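Local coordinates for protein response regulator (Colwellia psychrerythraea, PDB 3EQZ) that is a response regulator with a receiver domain of the CheY type, the kind of module that generally relays signals in two-component systems, at residues N17-I22 and E113-F118. Residues are numbered along the deposited sequence; the frame is centred on the assembly and turned at random.
Sequences NLLKTI and EVLTCF
L115 carries the apolar contact between segments 17-22 and 113-118, which lie on helices 13-23 and 112-124, meeting both L19 and I22. Its CD2 methyl lies 3.6 Å from L19 CD2, where the two leucine side chains cross at about a right angle, while I22 CG2 rests against both CG and CD2 of L115, 3.9 Å from each. The CB of L115 heads toward segment 17-22, and with CG anti to the backbone N (chi1 180°) the branched end continues to L19 and I22. The axes of the two short segments come within 10.9 Å and cross at -43°, a spacing that long, branched aliphatic side chains suit well. L19 and L115 are both buried: the former also rests on I8 and I80 of the central sheet, the latter on F106, which ties the interhelical contact to the hydrophobic core.

Nearer the surface, I22 CG2 packs 3.6 Å from T116 OG1, a van der Waals contact between a methyl and a hydroxyl. Threonine fits this half-covered place because its hydroxyl is hydrogen-bonded to the backbone O of T112, one turn earlier. Elsewhere on helix 112-124, V114, C117 and F118 pack on the second subunit.

Helices 13-23 and 112-124 are the first and last of the domain, and their pairing over one face of the parallel 2-1-3-4-5 sheet is characteristic of the CheY-like receiver fold.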
ATOM      1  N   ASN B  17      15.401  18.172  18.099  1.00 36.27           N
ATOM      2  CA  ASN B  17      16.664  18.888  18.191  1.00 35.59           C
ATOM      3  C   ASN B  17      17.655  18.428  17.104  1.00 35.09           C
ATOM      4  O   ASN B  17      18.410  19.261  16.516  1.00 35.33           O
ATOM      5  CB  ASN B  17      17.304  18.638  19.562  1.00 35.50           C
ATOM      6  CG  ASN B  17      18.705  19.146  19.616  1.00 34.95           C
ATOM      7  OD1 ASN B  17      19.681  18.365  19.615  1.00 36.31           O
ATOM      8  ND2 ASN B  17      18.837  20.478  19.568  1.00 33.85           N
ATOM      9  N   LEU B  18      17.661  17.121  16.831  1.00 33.81           N
ATOM     10  CA  LEU B  18      18.502  16.610  15.757  1.00 35.07           C
ATOM     11  C   LEU B  18      18.141  17.242  14.413  1.00 35.06           C
ATOM     12  O   LEU B  18      19.017  17.754  13.717  1.00 34.68           O
ATOM     13  CB  LEU B  18      18.448  15.091  15.671  1.00 36.00           C
ATOM     14  CG  LEU B  18      19.087  14.530  14.392  1.00 38.58           C
ATOM     15  CD1 LEU B  18      20.624  14.612  14.389  1.00 39.06           C
ATOM     16  CD2 LEU B  18      18.614  13.088  14.204  1.00 44.03           C
ATOM     17  N   LEU B  19      16.840  17.272  14.073  1.00 34.43           N
ATOM     18  CA  LEU B  19      16.390  17.928  12.826  1.00 33.26           C
ATOM     19  C   LEU B  19      16.829  19.374  12.822  1.00 33.35           C
ATOM     20  O   LEU B  19      17.344  19.910  11.824  1.00 32.12           O
ATOM     21  CB  LEU B  19      14.860  17.862  12.657  1.00 31.52           C
ATOM     22  CG  LEU B  19      14.304  16.461  12.376  1.00 33.97           C
ATOM     23  CD1 LEU B  19      12.740  16.402  12.436  1.00 29.76           C
ATOM     24  CD2 LEU B  19      14.834  15.908  11.001  1.00 32.42           C
ATOM     25  N   LYS B  20      16.560  20.043  13.927  1.00 34.07           N
ATOM     26  CA  LYS B  20      16.958  21.451  14.012  1.00 35.10           C
ATOM     27  C   LYS B  20      18.465  21.696  13.772  1.00 34.66           C
ATOM     28  O   LYS B  20      18.845  22.664  13.135  1.00 34.82           O
ATOM     29  CB  LYS B  20      16.557  22.085  15.352  1.00 35.49           C
ATOM     30  CG  LYS B  20      16.791  23.603  15.307  1.00 37.83           C
ATOM     31  CD  LYS B  20      16.139  24.348  16.481  1.00 44.18           C
ATOM     32  CE  LYS B  20      16.039  25.806  16.132  1.00 48.11           C
ATOM     33  NZ  LYS B  20      15.612  26.654  17.305  1.00 52.84           N
ATOM     34  N   THR B  21      19.321  20.843  14.304  1.00 35.04           N
ATOM     35  CA  THR B  21      20.739  21.051  14.080  1.00 35.87           C
ATOM     36  C   THR B  21      21.141  20.776  12.622  1.00 35.82           C
ATOM     37  O   THR B  21      22.081  21.375  12.119  1.00 37.01           O
ATOM     38  CB  THR B  21      21.612  20.237  15.059  1.00 36.64           C
ATOM     39  OG1 THR B  21      21.405  18.833  14.840  1.00 40.57           O
ATOM     40  CG2 THR B  21      21.271  20.583  16.524  1.00 35.89           C
ATOM     41  N   ILE B  22      20.406  19.918  11.927  1.00 34.77           N
ATOM     42  CA  ILE B  22      20.687  19.659  10.534  1.00 34.25           C
ATOM     43  C   ILE B  22      20.182  20.789   9.637  1.00 34.34           C
ATOM     44  O   ILE B  22      20.804  21.128   8.656  1.00 33.91           O
ATOM     45  CB  ILE B  22      20.071  18.287  10.083  1.00 34.44           C
ATOM     46  CG1 ILE B  22      20.899  17.146  10.641  1.00 34.85           C
ATOM     47  CG2 ILE B  22      20.047  18.163   8.545  1.00 32.82           C
ATOM     48  CD1 ILE B  22      20.102  15.894  10.851  1.00 38.84           C
ATOM     49  N   GLU B 113      23.071  12.350   6.471  1.00 38.20           N
ATOM     50  CA  GLU B 113      23.744  12.667   5.207  1.00 37.50           C
ATOM     51  C   GLU B 113      22.716  12.958   4.111  1.00 35.45           C
ATOM     52  O   GLU B 113      22.816  13.990   3.429  1.00 34.76           O
ATOM     53  CB  GLU B 113      24.715  11.525   4.775  1.00 37.55           C
ATOM     54  CG  GLU B 113      25.514  11.764   3.495  1.00 40.65           C
ATOM     55  CD  GLU B 113      26.414  10.555   3.059  1.00 45.17           C
ATOM     56  OE1 GLU B 113      26.269   9.427   3.576  1.00 43.74           O
ATOM     57  OE2 GLU B 113      27.281  10.759   2.181  1.00 51.39           O
ATOM     58  N   VAL B 114      21.765  12.044   3.906  1.00 33.59           N
ATOM     59  CA  VAL B 114      20.753  12.254   2.835  1.00 32.82           C
ATOM     60  C   VAL B 114      19.925  13.522   3.094  1.00 31.40           C
ATOM     61  O   VAL B 114      19.648  14.281   2.172  1.00 30.66           O
ATOM     62  CB  VAL B 114      19.779  11.032   2.659  1.00 33.01           C
ATOM     63  CG1 VAL B 114      18.612  11.376   1.749  1.00 33.24           C
ATOM     64  CG2 VAL B 114      20.504   9.837   2.106  1.00 33.76           C
ATOM     65  N   LEU B 115      19.552  13.769   4.349  1.00 30.61           N
ATOM     66  CA  LEU B 115      18.726  14.937   4.667  1.00 31.08           C
ATOM     67  C   LEU B 115      19.509  16.253   4.411  1.00 30.25           C
ATOM     68  O   LEU B 115      18.998  17.216   3.881  1.00 30.04           O
ATOM     69  CB  LEU B 115      18.239  14.864   6.130  1.00 30.93           C
ATOM     70  CG  LEU B 115      17.370  16.065   6.542  1.00 30.93           C
ATOM     71  CD1 LEU B 115      16.162  16.327   5.645  1.00 29.40           C
ATOM     72  CD2 LEU B 115      16.873  15.921   7.999  1.00 32.94           C
ATOM     73  N   THR B 116      20.760  16.268   4.801  1.00 30.45           N
ATOM     74  CA  THR B 116      21.623  17.456   4.593  1.00 31.41           C
ATOM     75  C   THR B 116      21.786  17.742   3.101  1.00 30.69           C
ATOM     76  O   THR B 116      21.626  18.882   2.626  1.00 29.71           O
ATOM     77  CB  THR B 116      23.004  17.210   5.228  1.00 30.48           C
ATOM     78  OG1 THR B 116      22.824  17.030   6.633  1.00 32.57           O
ATOM     79  CG2 THR B 116      23.925  18.437   4.991  1.00 34.46           C
ATOM     80  N   CYS B 117      22.049  16.667   2.366  1.00 30.59           N
ATOM     81  CA  CYS B 117      22.163  16.737   0.923  1.00 32.82           C
ATOM     82  C   CYS B 117      20.853  17.254   0.240  1.00 31.43           C
ATOM     83  O   CYS B 117      20.867  18.219  -0.562  1.00 30.05           O
ATOM     84  CB  CYS B 117      22.570  15.358   0.414  1.00 33.47           C
ATOM     85  SG  CYS B 117      22.956  15.363  -1.327  1.00 45.15           S
ATOM     86  N   PHE B 118      19.706  16.678   0.619  1.00 30.76           N
ATOM     87  CA  PHE B 118      18.425  17.159   0.108  1.00 29.55           C
ATOM     88  C   PHE B 118      18.120  18.643   0.426  1.00 29.71           C
ATOM     89  O   PHE B 118      17.702  19.420  -0.442  1.00 28.06           O
ATOM     90  CB  PHE B 118      17.265  16.267   0.585  1.00 29.68           C
ATOM     91  CG  PHE B 118      15.922  16.756   0.105  1.00 29.87           C
ATOM     92  CD1 PHE B 118      15.593  16.711  -1.247  1.00 29.49           C
ATOM     93  CD2 PHE B 118      15.006  17.293   0.993  1.00 28.96           C
ATOM     94  CE1 PHE B 118      14.359  17.204  -1.704  1.00 28.72           C
ATOM     95  CE2 PHE B 118      13.785  17.774   0.553  1.00 28.28           C
ATOM     96  CZ  PHE B 118      13.447  17.710  -0.792  1.00 28.70           C
TER